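Local structure of ABC sugar transporter, periplasmic sugar binding protein (Legionella pneumophila subsp. pneumophila, 3ROT) at residues A[146-151]-A[194-199]. The protein probably binds a sugar in the periplasm and hands it to an ABC transporter for uptake. Residues are numbered along the deposited sequence; the frame is centred on the assembly and turned at random.
Sequences EKRAYG and CLTSQA
Arg148 reaches from its helix to the backbone of Leu195, where NH1 gives a hydrogen bond of 2.7 Å to the carbonyl O. The oxygen lies almost in the guanidinium plane, at its edge, and NH1 meets it nearly head-on along the C=O direction (177°), although the N-H itself is bent from the line. The length of arginine suits this place: chi2 (176°) and chi3 (-160°) keep the chain extended out to NE, carrying the charged group past the leucine methyls to a carbonyl just beyond the strand. NH1 also bonds a glycerol, probably from the crystallisation liquor; such molecules often mark pockets, and the place is consistent with a ligand-binding role without proving one.

Nearer the helix, Leu195 lays its two methyls against Arg148 and Ala149. Leu195 CD2 lies 4.0 Å from Arg148 CB, while Leu195 CD1 meets Ala149 CB at 4.1 Å; the small alanine lets the branched leucine approach the helix backbone. Thr196 turns the chain into the next helix as its N-cap, OG1 accepting from Gln198 N at 3.0 Å, and its CG2 lies obliquely by the guanidinium.

In this parallel alpha/beta lobe of a two-lobed periplasmic binding protein, the contact joins helix 143-158 to the loop leading from the carboxyl end of strand 191-194 into helix 197-208. Leu195 also packs on Ile152 and on Val135 of neighbouring strand 132-137.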
loop_
_atom_site.group_PDB
_atom_site.type_symbol
_atom_site.label_atom_id
_atom_site.label_comp_id
_atom_site.label_asym_id
_atom_site.label_seq_id
_atom_site.Cartn_x
_atom_site.Cartn_y
_atom_site.Cartn_z
ATOM N N GLU A 146 3.290 18.780 -8.801
ATOM C CA GLU A 146 3.099 19.639 -9.977
ATOM C C GLU A 146 4.467 20.175 -10.406
ATOM O O GLU A 146 4.774 20.247 -11.598
ATOM C CB GLU A 146 2.161 20.817 -9.668
ATOM C CG GLU A 146 0.840 20.409 -9.046
ATOM C CD GLU A 146 -0.135 21.568 -8.875
ATOM O OE1 GLU A 146 0.302 22.687 -8.514
ATOM O OE2 GLU A 146 -1.350 21.347 -9.085
ATOM N N LYS A 147 5.292 20.545 -9.432
ATOM C CA LYS A 147 6.628 21.055 -9.730
ATOM C C LYS A 147 7.481 19.975 -10.394
ATOM O O LYS A 147 8.247 20.265 -11.319
ATOM C CB LYS A 147 7.317 21.550 -8.454
ATOM C CG LYS A 147 6.710 22.817 -7.866
ATOM C CD LYS A 147 6.855 23.980 -8.828
ATOM C CE LYS A 147 6.358 25.287 -8.216
ATOM N NZ LYS A 147 6.530 26.437 -9.160
ATOM N N ARG A 148 7.352 18.734 -9.924
ATOM C CA ARG A 148 8.104 17.620 -10.512
ATOM C C ARG A 148 7.738 17.427 -11.974
ATOM O O ARG A 148 8.608 17.342 -12.843
ATOM C CB ARG A 148 7.819 16.310 -9.783
ATOM C CG ARG A 148 8.558 16.161 -8.494
ATOM C CD ARG A 148 8.157 14.892 -7.771
ATOM N NE ARG A 148 8.512 15.033 -6.369
ATOM C CZ ARG A 148 8.407 14.081 -5.456
ATOM N NH1 ARG A 148 7.948 12.879 -5.782
ATOM N NH2 ARG A 148 8.767 14.347 -4.216
ATOM N N ALA A 149 6.436 17.338 -12.226
ATOM C CA ALA A 149 5.922 17.157 -13.575
ATOM C C ALA A 149 6.412 18.289 -14.474
ATOM O O ALA A 149 6.882 18.045 -15.585
ATOM C CB ALA A 149 4.403 17.133 -13.553
ATOM N N TYR A 150 6.301 19.523 -13.989
ATOM C CA TYR A 150 6.733 20.678 -14.764
ATOM C C TYR A 150 8.210 20.570 -15.108
ATOM O O TYR A 150 8.611 20.814 -16.246
ATOM C CB TYR A 150 6.499 21.982 -14.001
ATOM C CG TYR A 150 6.742 23.204 -14.863
ATOM C CD1 TYR A 150 5.774 23.653 -15.765
ATOM C CD2 TYR A 150 7.955 23.884 -14.809
ATOM C CE1 TYR A 150 6.013 24.756 -16.591
ATOM C CE2 TYR A 150 8.209 24.979 -15.629
ATOM C CZ TYR A 150 7.237 25.412 -16.517
ATOM O OH TYR A 150 7.500 26.495 -17.328
ATOM N N GLY A 151 9.019 20.218 -14.117
ATOM C CA GLY A 151 10.441 20.077 -14.361
ATOM C C GLY A 151 10.734 19.026 -15.417
ATOM O O GLY A 151 11.606 19.202 -16.263
ATOM N N CYS A 194 7.100 8.064 -13.162
ATOM C CA CYS A 194 6.152 7.949 -12.047
ATOM C C CYS A 194 6.528 9.030 -11.039
ATOM O O CYS A 194 7.663 9.053 -10.551
ATOM C CB CYS A 194 6.251 6.588 -11.378
ATOM S SG CYS A 194 5.804 5.209 -12.444
ATOM N N LEU A 195 5.581 9.913 -10.728
ATOM C CA LEU A 195 5.840 11.004 -9.800
ATOM C C LEU A 195 6.061 10.550 -8.358
ATOM O O LEU A 195 6.678 11.265 -7.579
ATOM C CB LEU A 195 4.724 12.057 -9.891
ATOM C CG LEU A 195 4.633 12.719 -11.282
ATOM C CD1 LEU A 195 3.546 13.777 -11.310
ATOM C CD2 LEU A 195 5.976 13.337 -11.635
ATOM N N THR A 196 5.548 9.373 -8.003
ATOM C CA THR A 196 5.772 8.801 -6.664
ATOM C C THR A 196 5.659 7.284 -6.785
ATOM O O THR A 196 5.247 6.767 -7.831
ATOM C CB THR A 196 4.742 9.259 -5.607
ATOM O OG1 THR A 196 3.530 8.522 -5.779
ATOM C CG2 THR A 196 4.449 10.749 -5.723
ATOM N N SER A 197 6.006 6.570 -5.720
ATOM C CA SER A 197 5.930 5.117 -5.743
ATOM C C SER A 197 4.480 4.626 -5.830
ATOM O O SER A 197 4.229 3.478 -6.203
ATOM C CB SER A 197 6.621 4.533 -4.509
ATOM O OG SER A 197 6.010 4.986 -3.319
ATOM N N GLN A 198 3.520 5.487 -5.503
ATOM C CA GLN A 198 2.110 5.085 -5.582
ATOM C C GLN A 198 1.695 4.781 -7.022
ATOM O O GLN A 198 0.776 3.991 -7.264
ATOM C CB GLN A 198 1.202 6.177 -5.034
ATOM C CG GLN A 198 1.445 6.533 -3.583
ATOM C CD GLN A 198 0.830 7.875 -3.244
ATOM O OE1 GLN A 198 1.154 8.899 -3.868
ATOM N NE2 GLN A 198 -0.063 7.882 -2.268
ATOM N N ALA A 199 2.349 5.441 -7.976
ATOM C CA ALA A 199 2.063 5.198 -9.382
ATOM C C ALA A 199 2.877 3.982 -9.817
ATOM O O ALA A 199 2.394 3.127 -10.561
ATOM C CB ALA A 199 2.451 6.419 -10.231
#